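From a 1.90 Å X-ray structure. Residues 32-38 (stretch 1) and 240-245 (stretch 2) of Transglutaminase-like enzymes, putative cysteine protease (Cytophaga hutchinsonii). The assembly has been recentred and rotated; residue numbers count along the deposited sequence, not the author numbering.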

# COMPACT_ATOMS: atom_id res chain seq x y z
N PHE B 32 8.95 4.86 -27.92
CA PHE B 32 7.94 3.90 -28.30
C PHE B 32 8.51 2.50 -28.42
O PHE B 32 9.69 2.32 -28.70
N ASN B 33 7.65 1.50 -28.24
CA ASN B 33 8.04 0.13 -28.49
C ASN B 33 6.97 -0.58 -29.29
O ASN B 33 6.08 -1.22 -28.70
N VAL B 34 7.05 -0.44 -30.62
CA VAL B 34 6.03 -0.99 -31.53
C VAL B 34 6.57 -1.95 -32.60
O VAL B 34 5.81 -2.75 -33.15
N HIS B 35 7.87 -1.87 -32.90
CA HIS B 35 8.53 -2.75 -33.87
C HIS B 35 8.54 -4.22 -33.45
O HIS B 35 8.77 -4.54 -32.27
N ALA B 36 8.37 -5.11 -34.42
CA ALA B 36 8.56 -6.54 -34.16
C ALA B 36 10.03 -6.79 -33.88
O ALA B 36 10.89 -6.10 -34.43
N LEU B 37 10.33 -7.73 -32.99
CA LEU B 37 11.71 -8.05 -32.68
C LEU B 37 12.28 -8.95 -33.78
O LEU B 37 11.54 -9.70 -34.41
N ARG B 38 13.59 -8.83 -34.01
CA ARG B 38 14.35 -9.75 -34.85
C ARG B 38 15.09 -10.72 -33.96
O ARG B 38 15.91 -10.31 -33.12
N LEU B 240 1.02 -15.28 -31.72
CA LEU B 240 1.76 -14.12 -31.21
C LEU B 240 2.99 -13.74 -32.02
O LEU B 240 3.78 -14.58 -32.41
N VAL B 241 3.13 -12.44 -32.25
CA VAL B 241 4.34 -11.91 -32.87
C VAL B 241 5.02 -11.03 -31.83
O VAL B 241 4.43 -10.05 -31.35
N LYS B 242 6.27 -11.37 -31.50
CA LYS B 242 6.96 -10.76 -30.37
C LYS B 242 7.42 -9.34 -30.65
O LYS B 242 8.07 -9.07 -31.66
N ILE B 243 7.12 -8.46 -29.71
CA ILE B 243 7.66 -7.12 -29.72
C ILE B 243 8.81 -7.04 -28.74
O ILE B 243 9.93 -6.69 -29.14
N ALA B 244 8.54 -7.33 -27.47
CA ALA B 244 9.61 -7.31 -26.48
C ALA B 244 9.46 -8.36 -25.39
O ALA B 244 8.37 -8.90 -25.18
N THR B 245 10.57 -8.61 -24.71
CA THR B 245 10.56 -9.23 -23.39
C THR B 245 11.37 -8.36 -22.42
O THR B 245 12.26 -7.60 -22.82

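Stretch 1, an irregular segment, lies against a strand formed by residues 240-245, and the two bury 363 Å² between them although they are more than 200 residues apart in sequence. Phe32 opens the segment in the chi1 m rotamer, but its ring lies out of reach of the strand.

The side-chain packing begins at Asn33, whose CA-to-CB bond points toward the strand. With chi1 near t, the short side chain extends to the methyl groups of Ile243 and Ala244.

Val34 and His35, both with chi1 in m, direct their CA-to-CB bonds away from the strand, so their contribution comes from the backbone. Val34 O lies 4.2 Å from Ile243 CG1, a loose contact, while His35 O comes within 3.6 Å of Ile243 CG2. Ile243 is the strand residue most covered by stretch 1. Its side chain (chi1 m, chi2 t) sets a branched carbon surface against this part of the loop, meeting it at CG1 and CG2. Water 1 bridges the stretches: it can donate to His35 O at 2.8 Å and to Ile243 O at 2.5 Å, measured from its own O. Once acceptors elsewhere in the structure are counted, they outnumber the water's protons, so the two bonds need not both be made at once.

At Ala36 the backbones come close, its CA lying 4.6 Å from the CA of Ile243. The CB points away overall, yet still makes an apolar contact with the strand, Ala36 CB to Val241 CG1 at 4.2 Å. Val241, with chi1 t, offers a compact branched surface. The small alanine accompanies a close backbone approach, in which Ala36 CA makes a CA-H...O contact with Lys242 O at 3.6 Å.

That same carbonyl accepts the one direct hydrogen bond across the stretches, from Leu37 N to Lys242 O at 2.9 Å, with a nearly linear angle of 176° at the hydrogen. The CA-to-CB bond of Leu37 points toward the strand. In the t, p rotamer, Leu37 CD2 lies 3.6 Å from CD of Lys242, while Leu37 CB sits 3.6 Å from Ile243 O. Leu37 is the residue of stretch 1 most covered by the strand, and its apolar, branched side chain suits a buried site against the aliphatic part of Lys242. Lysine suits this partly exposed position because its long aliphatic chain (t, t, m, t) can cover leucine while its charged NZ extends beyond the contact. Arg38, exposed and with its CA-to-CB bond pointing away, ends the segment without touching the strand.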

# COMPACT_ATOMS: atom_id res chain seq x y z
CB PHE B 32 7.33 4.29 -29.65
CG PHE B 32 6.50 5.53 -29.62
CD1 PHE B 32 5.31 5.57 -28.91
CD2 PHE B 32 6.90 6.66 -30.34
CE1 PHE B 32 4.53 6.72 -28.90
CE2 PHE B 32 6.13 7.81 -30.34
CZ PHE B 32 4.94 7.84 -29.61
CB ASN B 33 8.30 -0.61 -27.18
CG ASN B 33 8.92 -1.96 -27.39
OD1 ASN B 33 9.64 -2.20 -28.37
ND2 ASN B 33 8.64 -2.86 -26.46
CB VAL B 34 5.15 0.13 -32.21
CG1 VAL B 34 4.50 1.02 -31.14
CG2 VAL B 34 5.97 0.97 -33.18
CB HIS B 35 9.98 -2.33 -34.04
CG HIS B 35 10.15 -1.10 -34.87
ND1 HIS B 35 9.85 0.16 -34.39
CD2 HIS B 35 10.57 -0.94 -36.14
CE1 HIS B 35 10.08 1.05 -35.34
NE2 HIS B 35 10.52 0.41 -36.41
CB ALA B 36 8.08 -7.39 -35.34
CB LEU B 37 11.79 -8.79 -31.33
CG LEU B 37 13.14 -8.79 -30.60
CD1 LEU B 37 13.63 -7.39 -30.21
CD2 LEU B 37 13.08 -9.69 -29.36
CB ARG B 38 15.38 -8.99 -35.67
CG ARG B 38 14.81 -8.21 -36.81
CD ARG B 38 15.92 -7.81 -37.76
NE ARG B 38 15.39 -7.13 -38.93
CZ ARG B 38 15.17 -5.82 -39.00
NH1 ARG B 38 15.43 -5.05 -37.95
NH2 ARG B 38 14.67 -5.28 -40.11
CB LEU B 240 2.19 -14.35 -29.75
CG LEU B 240 1.05 -14.42 -28.73
CD1 LEU B 240 1.56 -15.07 -27.43
CD2 LEU B 240 0.48 -13.04 -28.45
CB VAL B 241 4.01 -11.11 -34.14
CG1 VAL B 241 5.26 -10.47 -34.71
CG2 VAL B 241 3.35 -12.05 -35.17
CB LYS B 242 8.19 -11.59 -29.97
CG LYS B 242 8.91 -11.01 -28.73
CD LYS B 242 10.24 -11.73 -28.46
CE LYS B 242 10.02 -13.13 -27.90
NZ LYS B 242 11.30 -13.87 -27.61
CB ILE B 243 6.58 -6.09 -29.36
CG1 ILE B 243 5.58 -5.99 -30.51
CG2 ILE B 243 7.20 -4.70 -29.06
CD1 ILE B 243 4.25 -5.38 -30.09
CB ALA B 244 9.71 -5.92 -25.83
CB THR B 245 11.11 -10.69 -23.43
OG1 THR B 245 12.46 -10.70 -23.91
CG2 THR B 245 10.26 -11.55 -24.37
O HOH W 1 10.77 -4.59 -30.28